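Alpha-L-rhamnosidase (Aspergillus terreus, PDB 6GSZ) probably hydrolyses terminal non-reducing alpha-L-rhamnose residues of alpha-L-rhamnosides, and carries bound calcium ions. Local coordinates at residues 7-12 with 97-102; 38-43 with 83-88. All blocks are in the same frame, centred on the assembly; numbering follows the deposited sequence. Where two conformers were deposited one is given.

Contact 1: 7-12 with 97-102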
ATOM      1  N   VAL A   7      -0.431  -9.747 -19.777  1.00 14.04           N
ATOM      2  CA  VAL A   7       0.855  -9.279 -20.241  1.00 13.53           C
ATOM      3  C   VAL A   7       1.050  -7.897 -19.630  1.00 14.66           C
ATOM      4  O   VAL A   7       0.162  -7.020 -19.807  1.00 16.28           O
ATOM      5  CB  VAL A   7       0.957  -9.222 -21.776  1.00 13.70           C
ATOM      6  CG1 VAL A   7       2.284  -8.643 -22.187  1.00 13.75           C
ATOM      7  CG2 VAL A   7       0.800 -10.615 -22.370  1.00 15.41           C
ATOM      8  N   ALA A   8       2.162  -7.708 -18.897  1.00 12.37           N
ATOM      9  CA  ALA A   8       2.377  -6.486 -18.191  1.00 11.85           C
ATOM     10  C   ALA A   8       3.824  -6.005 -18.319  1.00 10.50           C
ATOM     11  O   ALA A   8       4.771  -6.799 -18.512  1.00 11.58           O
ATOM     12  CB  ALA A   8       1.979  -6.649 -16.765  1.00 15.90           C
ATOM     13  N   PHE A   9       4.005  -4.688 -18.179  1.00 11.36           N
ATOM     14  CA  PHE A   9       5.273  -4.031 -18.304  1.00  9.86           C
ATOM     15  C   PHE A   9       5.751  -3.540 -16.937  1.00 11.46           C
ATOM     16  O   PHE A   9       4.984  -2.884 -16.198  1.00 11.34           O
ATOM     17  CB  PHE A   9       5.119  -2.877 -19.279  1.00 10.22           C
ATOM     18  CG  PHE A   9       4.630  -3.348 -20.620  1.00 11.84           C
ATOM     19  CD1 PHE A   9       5.492  -3.958 -21.522  1.00 12.05           C
ATOM     20  CD2 PHE A   9       3.277  -3.328 -20.915  1.00 12.24           C
ATOM     21  CE1 PHE A   9       5.015  -4.498 -22.701  1.00 13.22           C
ATOM     22  CE2 PHE A   9       2.809  -3.832 -22.117  1.00 12.72           C
ATOM     23  CZ  PHE A   9       3.670  -4.438 -23.008  1.00 13.54           C
ATOM     24  N   GLU A  10       7.020  -3.837 -16.597  1.00 11.50           N
ATOM     25  CA  GLU A  10       7.541  -3.552 -15.252  1.00 10.27           C
ATOM     26  C   GLU A  10       6.521  -4.083 -14.243  1.00 10.59           C
ATOM     27  O   GLU A  10       6.084  -5.231 -14.331  1.00 11.50           O
ATOM     28  CB  GLU A  10       7.925  -2.071 -15.119  1.00 10.19           C
ATOM     29  CG  GLU A  10       9.030  -1.683 -16.097  1.00 10.71           C
ATOM     30  CD  GLU A  10      10.431  -2.184 -15.752  1.00 11.10           C
ATOM     31  OE1 GLU A  10      10.780  -2.079 -14.553  1.00 11.75           O
ATOM     32  OE2 GLU A  10      11.154  -2.639 -16.682  1.00 11.42           O
ATOM     33  N   HIS A  11       6.146  -3.237 -13.268  1.00  9.54           N
ATOM     34  CA  HIS A  11       5.149  -3.553 -12.269  1.00 10.65           C
ATOM     35  C   HIS A  11       3.868  -2.726 -12.471  1.00 12.23           C
ATOM     36  O   HIS A  11       2.985  -2.699 -11.581  1.00 13.28           O
ATOM     37  CB  HIS A  11       5.694  -3.410 -10.856  1.00 10.77           C
ATOM     38  CG  HIS A  11       6.833  -4.346 -10.619  1.00 11.23           C
ATOM     39  ND1 HIS A  11       6.674  -5.721 -10.420  1.00 11.30           N
ATOM     40  CD2 HIS A  11       8.152  -4.101 -10.645  1.00 10.42           C
ATOM     41  CE1 HIS A  11       7.876  -6.248 -10.300  1.00 12.71           C
ATOM     42  NE2 HIS A  11       8.795  -5.309 -10.470  1.00 11.25           N
ATOM     43  N   HIS A  12       3.709  -2.215 -13.686  1.00 11.32           N
ATOM     44  CA  HIS A  12       2.522  -1.423 -14.016  1.00 11.67           C
ATOM     45  C   HIS A  12       1.326  -2.333 -14.307  1.00 12.98           C
ATOM     46  O   HIS A  12       1.476  -3.358 -14.992  1.00 13.75           O
ATOM     47  CB  HIS A  12       2.783  -0.605 -15.269  1.00 12.06           C
ATOM     48  CG  HIS A  12       3.984   0.290 -15.235  1.00 11.02           C
ATOM     49  ND1 HIS A  12       4.035   1.439 -14.447  1.00 11.88           N
ATOM     50  CD2 HIS A  12       5.124   0.287 -15.950  1.00 12.06           C
ATOM     51  CE1 HIS A  12       5.204   2.036 -14.677  1.00 10.71           C
ATOM     52  NE2 HIS A  12       5.904   1.328 -15.577  1.00 12.43           N
ATOM     53  N   ASP A  97      -3.998 -11.819 -25.627  1.00 17.24           N
ATOM     54  CA  ASP A  97      -4.688 -10.592 -25.991  1.00 18.05           C
ATOM     55  C   ASP A  97      -3.642  -9.482 -26.076  1.00 19.72           C
ATOM     56  O   ASP A  97      -2.676  -9.489 -25.328  1.00 22.64           O
ATOM     57  CB  ASP A  97      -5.770 -10.232 -24.981  1.00 22.06           C
ATOM     58  CG  ASP A  97      -6.902 -11.222 -24.920  1.00 30.49           C
ATOM     59  OD1 ASP A  97      -7.105 -11.958 -25.923  1.00 34.25           O
ATOM     60  OD2 ASP A  97      -7.554 -11.278 -23.850  1.00 43.47           O
ATOM     61  N   ALA A  98      -3.837  -8.562 -27.023  1.00 16.44           N
ATOM     62  CA  ALA A  98      -2.940  -7.467 -27.229  1.00 16.38           C
ATOM     63  C   ALA A  98      -3.058  -6.450 -26.080  1.00 15.30           C
ATOM     64  O   ALA A  98      -4.138  -6.202 -25.520  1.00 18.38           O
ATOM     65  CB  ALA A  98      -3.246  -6.800 -28.562  1.00 19.52           C
ATOM     66  N   VAL A  99      -1.911  -5.871 -25.740  1.00 14.17           N
ATOM     67  CA  VAL A  99      -1.825  -4.776 -24.781  1.00 14.11           C
ATOM     68  C   VAL A  99      -0.956  -3.679 -25.400  1.00 14.77           C
ATOM     69  O   VAL A  99      -0.184  -3.913 -26.293  1.00 16.48           O
ATOM     70  CB  VAL A  99      -1.196  -5.262 -23.459  1.00 15.63           C
ATOM     71  CG1 VAL A  99      -2.077  -6.261 -22.736  1.00 18.85           C
ATOM     72  CG2 VAL A  99       0.195  -5.850 -23.644  1.00 16.78           C
ATOM     73  N   THR A 100      -1.089  -2.462 -24.863  1.00 16.08           N
ATOM     74  CA  THR A 100      -0.312  -1.326 -25.344  1.00 14.45           C
ATOM     75  C   THR A 100       0.697  -0.865 -24.276  1.00 11.69           C
ATOM     76  O   THR A 100       0.525  -1.063 -23.059  1.00 13.86           O
ATOM     77  CB  THR A 100      -1.231  -0.161 -25.753  1.00 16.25           C
ATOM     78  OG1 THR A 100      -2.059   0.206 -24.649  1.00 18.34           O
ATOM     79  CG2 THR A 100      -2.093  -0.547 -26.937  1.00 17.92           C
ATOM     80  N   VAL A 101       1.753  -0.235 -24.762  1.00 13.27           N
ATOM     81  CA  VAL A 101       2.783   0.356 -23.918  1.00 12.51           C
ATOM     82  C   VAL A 101       3.268   1.657 -24.564  1.00 12.35           C
ATOM     83  O   VAL A 101       3.447   1.714 -25.759  1.00 13.72           O
ATOM     84  CB  VAL A 101       3.919  -0.651 -23.667  1.00 12.88           C
ATOM     85  CG1 VAL A 101       4.539  -1.159 -24.959  1.00 14.78           C
ATOM     86  CG2 VAL A 101       4.985  -0.069 -22.758  1.00 13.61           C
ATOM     87  N   GLU A 102       3.396   2.717 -23.756  1.00 11.93           N
ATOM     88  CA  GLU A 102       3.698   4.048 -24.307  1.00 13.37           C
ATOM     89  C   GLU A 102       4.403   4.872 -23.243  1.00 11.39           C
ATOM     90  O   GLU A 102       3.832   5.106 -22.170  1.00 12.89           O
ATOM     91  CB  GLU A 102       2.366   4.710 -24.649  1.00 14.14           C
ATOM     92  CG  GLU A 102       2.512   6.095 -25.218  1.00 15.23           C
ATOM     93  CD  GLU A 102       1.173   6.713 -25.603  1.00 15.51           C
ATOM     94  OE1 GLU A 102       0.277   5.977 -26.079  1.00 16.00           O
ATOM     95  OE2 GLU A 102       1.011   7.960 -25.403  1.00 15.22           O
TER
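Val7 and Phe9 face Val99 and Val101 across two strand segments, 7-9 and 99-102, that run nearly parallel, 8° apart, with their axes 8.0 Å from each other at closest approach. That spacing is too wide for backbone pairing, and it is filled mainly by side chains, packed in places against backbone carbonyls. The Phe9 ring carries most of the contact. Its chi1 of -58° sets CG anti to the carbonyl carbon, chi2 then turns one ring face to Val101, and the two side chains cross at about a right angle. Val101 CB sits over the middle of that face, 3.8 Å from the ring centroid and 12° off its normal, a CH-pi contact; its CG1 reaches toward CZ and CE1, its CG2 toward CG and CD1. Phe9 and Val99 slide past each other in opposite directions, with Val99 CG2 3.6 Å from Phe9 CE2. Val99 CG2 also lies 3.8 Å from Val7 CG1, so one methyl touches both the ring and the smaller side chain. Such facing of two sheets is what an immunoglobulin-like sandwich requires: strand 3-9 pairs with 25-30 in one sheet, strand 99-103 with 15-18 and 78-86 in the other. Beta-branched valines suit the interface because their short, broad side chains cover the sheet, while the longer Phe9 spans the gap and also touches Ala15, Val25 and Val80. Beyond Phe9 the chain leaves the interface through a type II' turn closed by His12 N on Phe9 O, 2.9 Å. Ala8 and the turn residues Glu10, His11 and His12 help line a pocket holding 2-(2-methoxyethoxy)ethanol, and the Glu10 carboxylate forms salt bridges with Arg24 and Arg492.

Contact 2: 38-43 with 83-88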
ATOM      1  N   GLN A  38       8.126 -23.603 -19.564  1.00 14.32           N
ATOM      2  CA  GLN A  38       8.358 -22.926 -20.821  1.00 13.71           C
ATOM      3  C   GLN A  38       9.774 -23.220 -21.351  1.00 13.55           C
ATOM      4  O   GLN A  38      10.738 -23.197 -20.587  1.00 13.58           O
ATOM      5  CB  GLN A  38       8.220 -21.415 -20.543  1.00 12.68           C
ATOM      6  CG  GLN A  38       8.429 -20.535 -21.779  1.00 12.85           C
ATOM      7  CD  GLN A  38       8.306 -19.085 -21.425  1.00 11.96           C
ATOM      8  OE1 GLN A  38       7.183 -18.572 -21.285  1.00 13.46           O
ATOM      9  NE2 GLN A  38       9.468 -18.434 -21.322  1.00 13.25           N
ATOM     10  N   ARG A  39       9.896 -23.445 -22.673  1.00 13.47           N
ATOM     11  CA  ARG A  39      11.199 -23.485 -23.288  0.60 15.20           C
ATOM     12  C   ARG A  39      11.507 -22.251 -24.144  1.00 13.96           C
ATOM     13  O   ARG A  39      12.688 -21.952 -24.360  1.00 13.83           O
ATOM     14  CB  ARG A  39      11.413 -24.764 -24.090  0.60 17.77           C
ATOM     15  CG  ARG A  39      10.515 -24.899 -25.305  0.60 18.83           C
ATOM     16  CD  ARG A  39      10.917 -26.120 -26.145  0.60 23.08           C
ATOM     17  NE  ARG A  39      12.358 -26.187 -26.376  0.60 26.69           N
ATOM     18  CZ  ARG A  39      13.221 -27.035 -25.785  0.60 28.64           C
ATOM     19  NH1 ARG A  39      12.816 -27.994 -24.951  0.60 26.69           N
ATOM     20  NH2 ARG A  39      14.511 -26.904 -26.047  0.60 29.64           N
ATOM     21  N   ALA A  40      10.472 -21.528 -24.607  1.00 12.85           N
ATOM     22  CA  ALA A  40      10.717 -20.407 -25.505  1.00 14.04           C
ATOM     23  C   ALA A  40       9.492 -19.513 -25.484  1.00 12.38           C
ATOM     24  O   ALA A  40       8.423 -19.911 -25.042  1.00 12.50           O
ATOM     25  CB  ALA A  40      10.985 -20.860 -26.922  1.00 14.23           C
ATOM     26  N   TYR A  41       9.674 -18.293 -25.969  1.00 12.82           N
ATOM     27  CA  TYR A  41       8.567 -17.349 -26.136  1.00 13.48           C
ATOM     28  C   TYR A  41       8.800 -16.544 -27.410  1.00 13.88           C
ATOM     29  O   TYR A  41       9.899 -16.408 -27.909  1.00 13.70           O
ATOM     30  CB  TYR A  41       8.394 -16.453 -24.912  1.00 13.15           C
ATOM     31  CG  TYR A  41       9.557 -15.561 -24.585  1.00 12.23           C
ATOM     32  CD1 TYR A  41       9.726 -14.344 -25.236  1.00 12.87           C
ATOM     33  CD2 TYR A  41      10.431 -15.858 -23.549  1.00 13.16           C
ATOM     34  CE1 TYR A  41      10.756 -13.480 -24.902  1.00 12.60           C
ATOM     35  CE2 TYR A  41      11.443 -14.994 -23.195  1.00 12.67           C
ATOM     36  CZ  TYR A  41      11.584 -13.769 -23.829  1.00 12.82           C
ATOM     37  OH  TYR A  41      12.615 -12.920 -23.455  1.00 14.85           O
ATOM     38  N   GLU A  42       7.690 -15.953 -27.866  1.00 14.01           N
ATOM     39  CA  GLU A  42       7.682 -14.974 -28.939  1.00 14.34           C
ATOM     40  C   GLU A  42       6.946 -13.730 -28.433  1.00 13.46           C
ATOM     41  O   GLU A  42       5.870 -13.837 -27.862  1.00 14.28           O
ATOM     42  CB  GLU A  42       7.033 -15.535 -30.210  1.00 16.12           C
ATOM     43  CG  GLU A  42       7.947 -16.505 -30.926  1.00 17.65           C
ATOM     44  CD  GLU A  42       7.367 -17.098 -32.192  1.00 22.12           C
ATOM     45  OE1 GLU A  42       6.176 -16.893 -32.441  1.00 20.67           O
ATOM     46  OE2 GLU A  42       8.117 -17.843 -32.875  1.00 30.76           O
ATOM     47  N   ILE A  43       7.567 -12.584 -28.680  1.00 13.18           N
ATOM     48  CA  ILE A  43       6.940 -11.272 -28.415  1.00 13.52           C
ATOM     49  C   ILE A  43       6.764 -10.572 -29.768  1.00 13.11           C
ATOM     50  O   ILE A  43       7.731 -10.347 -30.484  1.00 14.23           O
ATOM     51  CB  ILE A  43       7.773 -10.406 -27.461  1.00 14.23           C
ATOM     52  CG1 ILE A  43       8.024 -11.095 -26.131  1.00 14.69           C
ATOM     53  CG2 ILE A  43       7.059  -9.065 -27.269  1.00 14.24           C
ATOM     54  CD1 ILE A  43       8.922 -10.352 -25.148  1.00 16.40           C
ATOM     55  N   ARG A  83       3.380 -15.162 -26.993  1.00 13.67           N
ATOM     56  CA  ARG A  83       2.987 -16.571 -26.884  1.00 14.93           C
ATOM     57  C   ARG A  83       4.189 -17.353 -26.370  1.00 13.92           C
ATOM     58  O   ARG A  83       5.310 -16.979 -26.562  1.00 14.22           O
ATOM     59  CB  ARG A  83       2.420 -17.137 -28.189  1.00 17.68           C
ATOM     60  CG  ARG A  83       3.383 -17.127 -29.351  1.00 19.46           C
ATOM     61  CD  ARG A  83       2.708 -17.760 -30.572  1.00 20.32           C
ATOM     62  NE  ARG A  83       3.617 -17.793 -31.690  1.00 22.32           N
ATOM     63  CZ  ARG A  83       3.377 -18.433 -32.828  1.00 27.94           C
ATOM     64  NH1 ARG A  83       2.235 -19.095 -33.001  1.00 39.86           N
ATOM     65  NH2 ARG A  83       4.297 -18.407 -33.772  1.00 32.53           N
ATOM     66  N   SER A  84       3.855 -18.435 -25.697  1.00 14.94           N
ATOM     67  CA  SER A  84       4.798 -19.224 -24.943  1.00 14.50           C
ATOM     68  C   SER A  84       4.735 -20.685 -25.426  1.00 16.21           C
ATOM     69  O   SER A  84       3.659 -21.216 -25.675  1.00 17.85           O
ATOM     70  CB  SER A  84       4.493 -19.071 -23.477  1.00 15.87           C
ATOM     71  OG  SER A  84       5.320 -19.912 -22.711  1.00 16.32           O
ATOM     72  N   PHE A  85       5.916 -21.306 -25.536  1.00 14.70           N
ATOM     73  CA  PHE A  85       6.106 -22.664 -26.013  1.00 14.84           C
ATOM     74  C   PHE A  85       6.581 -23.585 -24.880  1.00 15.17           C
ATOM     75  O   PHE A  85       7.558 -23.288 -24.199  1.00 14.70           O
ATOM     76  CB  PHE A  85       7.127 -22.633 -27.146  1.00 15.76           C
ATOM     77  CG  PHE A  85       6.732 -21.781 -28.321  1.00 15.20           C
ATOM     78  CD1 PHE A  85       7.020 -20.418 -28.326  1.00 17.46           C
ATOM     79  CD2 PHE A  85       6.034 -22.320 -29.398  1.00 20.68           C
ATOM     80  CE1 PHE A  85       6.657 -19.624 -29.399  1.00 23.35           C
ATOM     81  CE2 PHE A  85       5.656 -21.516 -30.456  1.00 23.34           C
ATOM     82  CZ  PHE A  85       5.976 -20.176 -30.458  1.00 23.48           C
ATOM     83  N   GLY A  86       5.925 -24.751 -24.761  1.00 15.54           N
ATOM     84  CA  GLY A  86       6.230 -25.706 -23.688  1.00 16.60           C
ATOM     85  C   GLY A  86       7.452 -26.551 -23.983  1.00 18.55           C
ATOM     86  O   GLY A  86       7.789 -26.816 -25.129  1.00 19.10           O
ATOM     87  N   SER A  87       8.131 -26.937 -22.902  1.00 20.65           N
ATOM     88  CA  SER A  87       9.362 -27.720 -23.010  1.00 19.99           C
ATOM     89  C   SER A  87       9.100 -29.093 -23.609  1.00 26.34           C
ATOM     90  O   SER A  87      10.040 -29.681 -24.122  1.00 34.05           O
ATOM     91  CB  SER A  87      10.083 -27.815 -21.695  1.00 23.27           C
ATOM     92  OG  SER A  87       9.310 -28.521 -20.772  1.00 27.47           O
ATOM     93  N   ASP A  88       7.872 -29.606 -23.489  1.00 26.16           N
ATOM     94  CA  ASP A  88       7.582 -30.990 -23.956  1.00 36.67           C
ATOM     95  C   ASP A  88       7.262 -30.974 -25.450  1.00 37.08           C
ATOM     96  O   ASP A  88       6.960 -32.005 -26.029  1.00 47.63           O
ATOM     97  CB  ASP A  88       6.438 -31.642 -23.163  1.00 43.80           C
ATOM     98  CG  ASP A  88       5.145 -30.831 -23.113  1.00 49.97           C
ATOM     99  OD1 ASP A  88       4.927 -29.983 -24.015  1.00 54.01           O
ATOM    100  OD2 ASP A  88       4.357 -31.039 -22.153  1.00 68.68           O
TER
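Gln38 to Glu42 pair with Arg83 to Gly86 as adjacent antiparallel strands, 4.7 Å apart at closest approach. At Phe85 the register slips by one in a classic beta bulge: Phe85 O accepts Arg39 N at 2.8 Å and, more weakly, Ala40 N. Regular pairing resumes with Phe85 N on Ala40 O, and Glu42 and Arg83 exchange two further backbone bonds. The close-packed part lies on the face of Tyr41 and Ser84, which turns into the immunoglobulin-like sandwich. Here Gln38 is extended as far as CD (CG anti to the backbone N, chi1 -180°), and the turn of its amide then sets OE1 2.7 Å from Ser84 OG, which donates to it from 24° out of the amide plane. Trp27 NE1 is a second donor to that oxygen, and Gln38 NE2 binds Ser59 O and Asp61 O, so a buried amide is satisfied at both ends. A serine suits this spot because it is small enough for the inward face of its strand, where Trp27 and Phe29 pack on it, yet supplies a hydroxyl.

The other face is more open. Arg83, stretched out to NE, lies side by side with Glu42 and grips OE1 alone with NE and NH2, each at 2.8 Å; that oxygen lies in the guanidinium plane, but both nitrogens approach from one face of the carboxylate, whose plane is turned 42° from the guanidinium. Glu42 CG meets the Phe85 rim at CE1, 3.7 Å away. At the exposed end, Arg39 sends NH1 only weakly to Ser87 O, 3.4 Å; its stronger partner is Glu58. Strand 53-58 borders 38-46 on its far side, with Arg56 making a cation-pi contact to Phe85, while Trp27 and Phe29 of strand 25-30 cover Gln38 and Ser84 from the opposing sheet.

Both contacts belong to the N-terminal immunoglobulin-like domain and share one sheet, in which strands 78-86 and 99-103 are neighbours, yet their centres stand 19 Å apart and they do not touch. Contact 1 joins that sheet to the opposing one, so it is largely buried; its side chains are apolar and it has no hydrogen bonds between its segments. Contact 2 binds two strands edge to edge within the sheet, and backbone bonds do most of the work. Its chemistry splits by face: an amide-hydroxyl pair inward, a salt bridge beside an aromatic rim on the partly exposed side. Strand 25-30 serves both, as sheet neighbour of strand 3-9 in contact 1 and from the opposing sheet in contact 2.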